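Local coordinates for chintase (Rhizomucor miehei, PDB 5YUQ), which hydrolyses the beta-1,4 linkages of chitin as a family 18 glycoside hydrolase, probably threading the chain through a tunnel-shaped active site, at residues M179-A191 / N194-E207. Numbering follows the deposited sequence.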
ATOM      1  N   MET A 179      -4.477   0.187  -2.099  0.54 11.59           N
ATOM      2  CA  MET A 179      -3.236   0.933  -1.953  0.54 13.60           C
ATOM      3  C   MET A 179      -3.349   2.278  -2.653  0.54 12.53           C
ATOM      4  O   MET A 179      -2.768   2.500  -3.716  0.54 13.78           O
ATOM      5  CB  MET A 179      -2.062   0.106  -2.472  0.54 14.49           C
ATOM      6  CG  MET A 179      -1.830  -1.138  -1.620  0.54 12.86           C
ATOM      7  SD  MET A 179      -0.521  -2.212  -2.230  0.54 13.14           S
ATOM      8  CE  MET A 179       0.669  -0.999  -2.815  0.54  9.98           C
ATOM      9  N   ALA A 180      -4.124   3.172  -2.048  1.00 12.23           N
ATOM     10  CA  ALA A 180      -4.341   4.502  -2.602  1.00 12.37           C
ATOM     11  C   ALA A 180      -3.196   5.427  -2.236  1.00 14.21           C
ATOM     12  O   ALA A 180      -3.388   6.453  -1.595  1.00 14.10           O
ATOM     13  CB  ALA A 180      -5.650   5.067  -2.087  1.00 14.35           C
ATOM     14  N   TYR A 181      -2.001   5.045  -2.656  1.00 13.26           N
ATOM     15  CA  TYR A 181      -0.819   5.845  -2.441  1.00 12.17           C
ATOM     16  C   TYR A 181       0.159   5.465  -3.538  1.00 13.93           C
ATOM     17  O   TYR A 181      -0.117   4.548  -4.312  1.00 14.75           O
ATOM     18  CB  TYR A 181      -0.251   5.646  -1.029  1.00 11.92           C
ATOM     19  CG  TYR A 181      -0.254   4.231  -0.485  1.00 14.10           C
ATOM     20  CD1 TYR A 181       0.616   3.276  -0.977  1.00 13.15           C
ATOM     21  CD2 TYR A 181      -1.081   3.876   0.572  1.00 12.66           C
ATOM     22  CE1 TYR A 181       0.637   1.986  -0.469  1.00 13.11           C
ATOM     23  CE2 TYR A 181      -1.061   2.591   1.105  1.00 14.25           C
ATOM     24  CZ  TYR A 181      -0.197   1.653   0.581  1.00 14.44           C
ATOM     25  OH  TYR A 181      -0.157   0.379   1.097  1.00 14.70           O
ATOM     26  N   ASP A 182       1.266   6.197  -3.632  1.00 13.56           N
ATOM     27  CA  ASP A 182       2.170   6.086  -4.773  1.00 14.69           C
ATOM     28  C   ASP A 182       1.400   6.270  -6.072  1.00 17.06           C
ATOM     29  O   ASP A 182       1.694   5.620  -7.076  1.00 18.17           O
ATOM     30  CB  ASP A 182       2.903   4.743  -4.790  1.00 18.96           C
ATOM     31  CG  ASP A 182       3.733   4.513  -3.554  1.00 22.63           C
ATOM     32  OD1 ASP A 182       4.093   5.493  -2.867  1.00 20.53           O
ATOM     33  OD2 ASP A 182       4.028   3.337  -3.270  1.00 26.00           O
ATOM     34  N   VAL A 183       0.418   7.160  -6.052  1.00 13.67           N
ATOM     35  CA  VAL A 183      -0.458   7.329  -7.201  1.00 13.97           C
ATOM     36  C   VAL A 183       0.264   8.064  -8.321  1.00 17.55           C
ATOM     37  O   VAL A 183       0.228   7.638  -9.480  1.00 20.46           O
ATOM     38  CB  VAL A 183      -1.755   8.064  -6.830  1.00 15.26           C
ATOM     39  CG1 VAL A 183      -2.561   8.356  -8.090  1.00 15.26           C
ATOM     40  CG2 VAL A 183      -2.575   7.229  -5.855  1.00 14.89           C
ATOM     41  N   ASN A 184       0.946   9.151  -7.978  1.00 16.47           N
ATOM     42  CA  ASN A 184       1.669   9.905  -8.986  1.00 17.21           C
ATOM     43  C   ASN A 184       3.173   9.842  -8.791  1.00 20.20           C
ATOM     44  O   ASN A 184       3.658   9.586  -7.685  1.00 27.88           O
ATOM     45  CB  ASN A 184       1.176  11.345  -9.011  1.00 19.30           C
ATOM     46  CG  ASN A 184      -0.266  11.435  -9.436  1.00 17.42           C
ATOM     47  OD1 ASN A 184      -0.583  11.232 -10.602  1.00 18.35           O
ATOM     48  ND2 ASN A 184      -1.151  11.725  -8.493  1.00 14.94           N
ATOM     49  N   GLY A 185       3.905  10.050  -9.876  1.00 19.44           N
ATOM     50  CA  GLY A 185       5.351  10.055  -9.811  1.00 19.50           C
ATOM     51  C   GLY A 185       5.976  10.449 -11.126  1.00 20.65           C
ATOM     52  O   GLY A 185       5.379  11.177 -11.922  1.00 17.96           O
ATOM     53  N   ILE A 186       7.213  10.019 -11.345  1.00 20.55           N
ATOM     54  CA  ILE A 186       7.913  10.410 -12.596  1.00 20.93           C
ATOM     55  C   ILE A 186       7.314   9.939 -13.908  1.00 20.20           C
ATOM     56  O   ILE A 186       7.707  10.413 -14.925  1.00 23.79           O
ATOM     57  CB  ILE A 186       9.392  10.005 -12.653  1.00 28.19           C
ATOM     58  CG1 ILE A 186       9.586   8.486 -12.555  1.00 24.76           C
ATOM     59  CG2 ILE A 186      10.147  10.690 -11.563  1.00 28.42           C
ATOM     60  CD1 ILE A 186      10.985   8.090 -12.920  1.00 29.48           C
ATOM     61  N   ARG A 187       6.388   8.993 -13.847  1.00 22.50           N
ATOM     62  CA  ARG A 187       5.747   8.545 -15.076  1.00 24.60           C
ATOM     63  C   ARG A 187       4.731   9.578 -15.552  1.00 20.64           C
ATOM     64  O   ARG A 187       4.171   9.461 -16.639  1.00 23.99           O
ATOM     65  CB  ARG A 187       5.088   7.172 -14.889  1.00 22.50           C
ATOM     66  CG  ARG A 187       6.055   5.994 -15.035  1.00 33.85           C
ATOM     67  CD  ARG A 187       5.490   4.708 -14.423  1.00 37.30           C
ATOM     68  NE  ARG A 187       6.168   4.363 -13.173  1.00 53.69           N
ATOM     69  CZ  ARG A 187       5.555   3.911 -12.082  1.00 53.72           C
ATOM     70  NH1 ARG A 187       4.239   3.742 -12.077  1.00 53.32           N
ATOM     71  NH2 ARG A 187       6.259   3.625 -10.993  1.00 62.98           N
ATOM     72  N   ASP A 188       4.513  10.600 -14.734  1.00 18.83           N
ATOM     73  CA  ASP A 188       3.574  11.667 -15.057  1.00 17.00           C
ATOM     74  C   ASP A 188       4.279  12.973 -15.402  1.00 19.08           C
ATOM     75  O   ASP A 188       5.332  13.290 -14.843  1.00 19.53           O
ATOM     76  CB  ASP A 188       2.647  11.898 -13.873  1.00 16.09           C
ATOM     77  CG  ASP A 188       1.844  10.677 -13.549  1.00 18.32           C
ATOM     78  OD1 ASP A 188       0.943  10.362 -14.349  1.00 19.68           O
ATOM     79  OD2 ASP A 188       2.122  10.024 -12.525  1.00 17.96           O
ATOM     80  N   LYS A 189       3.682  13.727 -16.322  1.00 18.35           N
ATOM     81  CA  LYS A 189       4.225  15.017 -16.755  1.00 17.68           C
ATOM     82  C   LYS A 189       4.216  16.091 -15.663  1.00 17.60           C
ATOM     83  O   LYS A 189       5.130  16.916 -15.592  1.00 16.25           O
ATOM     84  CB  LYS A 189       3.455  15.517 -17.978  1.00 19.32           C
ATOM     85  CG  LYS A 189       3.764  14.763 -19.270  1.00 33.73           C
ATOM     86  CD  LYS A 189       4.891  15.429 -20.050  1.00 41.00           C
ATOM     87  CE  LYS A 189       5.236  14.657 -21.318  1.00 44.33           C
ATOM     88  NZ  LYS A 189       5.888  13.352 -21.006  1.00 43.93           N
ATOM     89  N   ASN A 190       3.183  16.078 -14.825  1.00 17.86           N
ATOM     90  CA  ASN A 190       3.025  17.051 -13.753  1.00 14.04           C
ATOM     91  C   ASN A 190       3.127  16.378 -12.400  1.00 15.26           C
ATOM     92  O   ASN A 190       2.879  15.175 -12.272  1.00 15.42           O
ATOM     93  CB  ASN A 190       1.661  17.753 -13.850  1.00 16.57           C
ATOM     94  CG  ASN A 190       1.541  18.629 -15.071  1.00 24.67           C
ATOM     95  OD1 ASN A 190       2.486  19.326 -15.437  1.00 21.64           O
ATOM     96  ND2 ASN A 190       0.376  18.610 -15.707  1.00 26.06           N
ATOM     97  N   ALA A 191       3.485  17.157 -11.387  1.00 15.29           N
ATOM     98  CA  ALA A 191       3.373  16.686 -10.017  1.00 14.33           C
ATOM     99  C   ALA A 191       1.908  16.405  -9.710  1.00 14.30           C
ATOM    100  O   ALA A 191       1.013  17.056 -10.244  1.00 16.11           O
ATOM    101  CB  ALA A 191       3.913  17.728  -9.061  1.00 16.41           C
ATOM    102  N   ASN A 194       0.569  12.165  -3.725  1.00 11.18           N
ATOM    103  CA  ASN A 194       0.965  10.791  -3.457  1.00 12.62           C
ATOM    104  C   ASN A 194      -0.269   9.943  -3.199  1.00 13.73           C
ATOM    105  O   ASN A 194      -0.408   8.826  -3.701  1.00 12.26           O
ATOM    106  CB  ASN A 194       1.867  10.764  -2.219  1.00 12.21           C
ATOM    107  CG  ASN A 194       2.294   9.368  -1.837  1.00 15.43           C
ATOM    108  OD1 ASN A 194       2.603   8.541  -2.694  1.00 15.23           O
ATOM    109  ND2 ASN A 194       2.321   9.098  -0.536  1.00 13.54           N
ATOM    110  N   ALA A 195      -1.160  10.492  -2.386  1.00 12.51           N
ATOM    111  CA  ALA A 195      -2.358   9.782  -1.975  1.00 11.84           C
ATOM    112  C   ALA A 195      -3.551  10.715  -2.062  1.00 11.27           C
ATOM    113  O   ALA A 195      -4.151  11.056  -1.048  1.00 13.80           O
ATOM    114  CB  ALA A 195      -2.187   9.267  -0.569  1.00 12.95           C
ATOM    115  N   PRO A 196      -3.906  11.129  -3.283  1.00 13.38           N
ATOM    116  CA  PRO A 196      -5.044  12.041  -3.404  1.00 13.83           C
ATOM    117  C   PRO A 196      -6.321  11.368  -2.946  1.00 12.59           C
ATOM    118  O   PRO A 196      -6.514  10.180  -3.223  1.00 14.83           O
ATOM    119  CB  PRO A 196      -5.123  12.311  -4.905  1.00 12.82           C
ATOM    120  CG  PRO A 196      -4.474  11.119  -5.552  1.00 15.59           C
ATOM    121  CD  PRO A 196      -3.406  10.673  -4.594  1.00 13.33           C
ATOM    122  N   LEU A 197      -7.177  12.104  -2.251  1.00 13.18           N
ATOM    123  CA  LEU A 197      -8.481  11.563  -1.892  1.00 12.77           C
ATOM    124  C   LEU A 197      -9.405  11.679  -3.093  1.00 14.63           C
ATOM    125  O   LEU A 197     -10.247  10.813  -3.328  1.00 13.59           O
ATOM    126  CB  LEU A 197      -9.047  12.307  -0.686  1.00 14.10           C
ATOM    127  CG  LEU A 197     -10.416  11.822  -0.204  1.00 15.22           C
ATOM    128  CD1 LEU A 197     -10.373  10.348   0.137  1.00 16.55           C
ATOM    129  CD2 LEU A 197     -10.826  12.642   1.008  1.00 16.23           C
ATOM    130  N   TYR A 198      -9.221  12.741  -3.868  1.00 13.96           N
ATOM    131  CA  TYR A 198      -9.985  12.942  -5.099  1.00 15.57           C
ATOM    132  C   TYR A 198      -9.085  13.265  -6.280  1.00 17.43           C
ATOM    133  O   TYR A 198      -7.960  13.750  -6.108  1.00 17.43           O
ATOM    134  CB  TYR A 198     -10.995  14.083  -4.934  1.00 16.12           C
ATOM    135  CG  TYR A 198     -11.981  13.877  -3.821  1.00 15.57           C
ATOM    136  CD1 TYR A 198     -13.079  13.046  -4.000  1.00 18.97           C
ATOM    137  CD2 TYR A 198     -11.827  14.509  -2.600  1.00 18.07           C
ATOM    138  CE1 TYR A 198     -13.988  12.851  -2.991  1.00 22.69           C
ATOM    139  CE2 TYR A 198     -12.737  14.317  -1.583  1.00 21.04           C
ATOM    140  CZ  TYR A 198     -13.816  13.486  -1.788  1.00 23.79           C
ATOM    141  OH  TYR A 198     -14.732  13.286  -0.782  1.00 25.20           O
ATOM    142  N   TYR A 199      -9.603  12.993  -7.472  1.00 16.47           N
ATOM    143  CA  TYR A 199      -8.982  13.381  -8.724  1.00 13.57           C
ATOM    144  C   TYR A 199     -10.022  14.097  -9.564  1.00 19.70           C
ATOM    145  O   TYR A 199     -11.143  13.618  -9.709  1.00 22.63           O
ATOM    146  CB  TYR A 199      -8.456  12.172  -9.497  1.00 18.19           C
ATOM    147  CG  TYR A 199      -8.233  12.487 -10.958  1.00 18.07           C
ATOM    148  CD1 TYR A 199      -7.131  13.230 -11.357  1.00 19.69           C
ATOM    149  CD2 TYR A 199      -9.133  12.069 -11.930  1.00 21.79           C
ATOM    150  CE1 TYR A 199      -6.923  13.544 -12.687  1.00 23.28           C
ATOM    151  CE2 TYR A 199      -8.933  12.379 -13.273  1.00 24.05           C
ATOM    152  CZ  TYR A 199      -7.823  13.117 -13.639  1.00 27.81           C
ATOM    153  OH  TYR A 199      -7.605  13.437 -14.963  1.00 34.97           O
ATOM    154  N   SER A 200      -9.612  15.197 -10.140  1.00 21.38           N
ATOM    155  CA  SER A 200     -10.490  15.936 -11.021  1.00 23.46           C
ATOM    156  C   SER A 200     -10.018  15.831 -12.443  1.00 22.35           C
ATOM    157  O   SER A 200      -8.913  16.051 -12.748  1.00 23.74           O
ATOM    158  CB  SER A 200     -10.536  17.416 -10.661  1.00 27.15           C
ATOM    159  OG  SER A 200     -11.078  18.190 -11.676  1.00 30.22           O
ATOM    160  N   PRO A 201     -11.017  15.496 -13.339  1.00 24.28           N
ATOM    161  CA  PRO A 201     -10.623  15.398 -14.751  1.00 24.17           C
ATOM    162  C   PRO A 201     -10.110  16.667 -15.424  1.00 28.69           C
ATOM    163  O   PRO A 201      -9.572  16.633 -16.482  1.00 30.93           O
ATOM    164  CB  PRO A 201     -11.918  14.944 -15.454  1.00 28.13           C
ATOM    165  CG  PRO A 201     -12.709  14.312 -14.437  1.00 30.64           C
ATOM    166  CD  PRO A 201     -12.502  15.165 -13.241  1.00 33.16           C
ATOM    167  N   LYS A 202     -10.307  17.783 -14.782  1.00 24.35           N
ATOM    168  CA  LYS A 202      -9.805  19.069 -15.254  1.00 28.81           C
ATOM    169  C   LYS A 202      -8.286  19.184 -15.108  1.00 30.84           C
ATOM    170  O   LYS A 202      -7.663  20.044 -15.731  1.00 33.37           O
ATOM    171  CB  LYS A 202     -10.514  20.217 -14.525  1.00 32.08           C
ATOM    172  CG  LYS A 202     -11.970  20.406 -14.963  1.00 37.98           C
ATOM    173  CD  LYS A 202     -12.810  21.102 -13.894  1.00 49.17           C
ATOM    174  CE  LYS A 202     -12.541  22.598 -13.823  1.00 58.26           C
ATOM    175  NZ  LYS A 202     -12.993  23.301 -15.058  1.00 64.46           N
ATOM    176  N   VAL A 203      -7.698  18.317 -14.285  1.00 27.14           N
ATOM    177  CA  VAL A 203      -6.248  18.275 -14.106  1.00 21.14           C
ATOM    178  C   VAL A 203      -5.622  17.238 -15.035  1.00 24.57           C
ATOM    179  O   VAL A 203      -5.918  16.049 -14.927  1.00 26.10           O
ATOM    180  CB  VAL A 203      -5.874  17.911 -12.651  1.00 20.30           C
ATOM    181  CG1 VAL A 203      -4.364  17.899 -12.472  1.00 23.23           C
ATOM    182  CG2 VAL A 203      -6.515  18.877 -11.675  1.00 22.44           C
ATOM    183  N   THR A 204      -4.757  17.684 -15.944  1.00 23.14           N
ATOM    184  CA  THR A 204      -4.085  16.763 -16.850  1.00 22.22           C
ATOM    185  C   THR A 204      -2.660  16.502 -16.387  1.00 19.47           C
ATOM    186  O   THR A 204      -2.144  17.205 -15.513  1.00 23.52           O
ATOM    187  CB  THR A 204      -4.055  17.299 -18.292  1.00 28.51           C
ATOM    188  OG1 THR A 204      -3.519  18.626 -18.295  1.00 34.56           O
ATOM    189  CG2 THR A 204      -5.454  17.322 -18.881  1.00 35.42           C
ATOM    190  N   GLY A 205      -2.035  15.477 -16.958  1.00 21.41           N
ATOM    191  CA  GLY A 205      -0.639  15.201 -16.675  1.00 19.15           C
ATOM    192  C   GLY A 205      -0.392  14.440 -15.394  1.00 19.22           C
ATOM    193  O   GLY A 205       0.743  14.350 -14.929  1.00 19.26           O
ATOM    194  N   VAL A 206      -1.459  13.894 -14.813  1.00 18.09           N
ATOM    195  CA  VAL A 206      -1.338  13.071 -13.614  1.00 15.22           C
ATOM    196  C   VAL A 206      -2.167  11.811 -13.826  1.00 16.53           C
ATOM    197  O   VAL A 206      -2.923  11.718 -14.796  1.00 17.63           O
ATOM    198  CB  VAL A 206      -1.824  13.798 -12.345  1.00 16.57           C
ATOM    199  CG1 VAL A 206      -1.024  15.090 -12.113  1.00 15.27           C
ATOM    200  CG2 VAL A 206      -3.309  14.096 -12.428  1.00 19.43           C
ATOM    201  N   GLU A 207      -2.032  10.846 -12.924  1.00 14.98           N
ATOM    202  CA  GLU A 207      -2.843   9.633 -13.008  1.00 15.27           C
ATOM    203  C   GLU A 207      -4.283   9.959 -12.659  1.00 18.87           C
ATOM    204  O   GLU A 207      -4.546  10.657 -11.689  1.00 17.13           O
ATOM    205  CB  GLU A 207      -2.312   8.567 -12.053  1.00 15.43           C
ATOM    206  CG  GLU A 207      -0.901   8.112 -12.378  1.00 18.81           C
ATOM    207  CD  GLU A 207      -0.784   7.501 -13.759  1.00 28.14           C
ATOM    208  OE1 GLU A 207      -1.589   6.605 -14.094  1.00 22.22           O
ATOM    209  OE2 GLU A 207       0.114   7.909 -14.524  1.00 21.57           O
TER
HETATM  210  O   HOH W   1      -4.170  11.489  -9.219  1.00 17.20           O
HETATM  211  O   HOH W   2       3.664  10.209  -5.366  1.00 25.66           O
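Asn184 lays its amide oxygen against CB of Val206 and takes the backbone NH of Glu207 head-on: Glu207 N lies 2.8 Å from Asn184 OD1, nearly in line with the C=O bond. With CG beside the backbone N (chi1 -64°), the amide swings across to 194-207. Its ND2 donates to Ala193 O and to a water, which passes a hydrogen on to Glu207 O, so both ends of the amide are engaged and its flip is fixed. The carboxylates of Asp188 and Glu207 meet beside it, their planes 53° apart, with only 2.6 Å between Asp188 OD1 and Glu207 OE2. Asp188 OD2 turns its anti lone pair to Gly185 N, within a type I turn from Gly185 to Asp188. Farther along, Asn190 joins the chain around Gly205, whose phi is positive, through two groups. Its backbone N donates to Gly205 O, while Asn190 ND2, with the acceptor in its amide plane, reaches Thr204 O at 2.9 Å from above that carbonyl's plane. At the other end, Val183 N donates almost straight to Asn194 O (168°), and Val183 CG2 abuts CD of the Pro196 ring, 3.8 Å apart. Asn194, its CG anti to the backbone N, runs alongside Asp182; its OD1 receives Asp182 N at 2.9 Å, well above the carbonyl plane. Arg237 salt-bridges Asp182, which also binds Tyr235, tying this end to strand 228-240 of the TIM barrel. Thus a long loop following barrel strand 175-178, without regular secondary structure, is folded upon itself by the amides of Asn184, Asn190 and Asn194 together with two direct backbone bonds. The short carboxylate separation suggests that one of the two acids, Asp188 or Glu207, is protonated, which would probably make their pairing sensitive to pH.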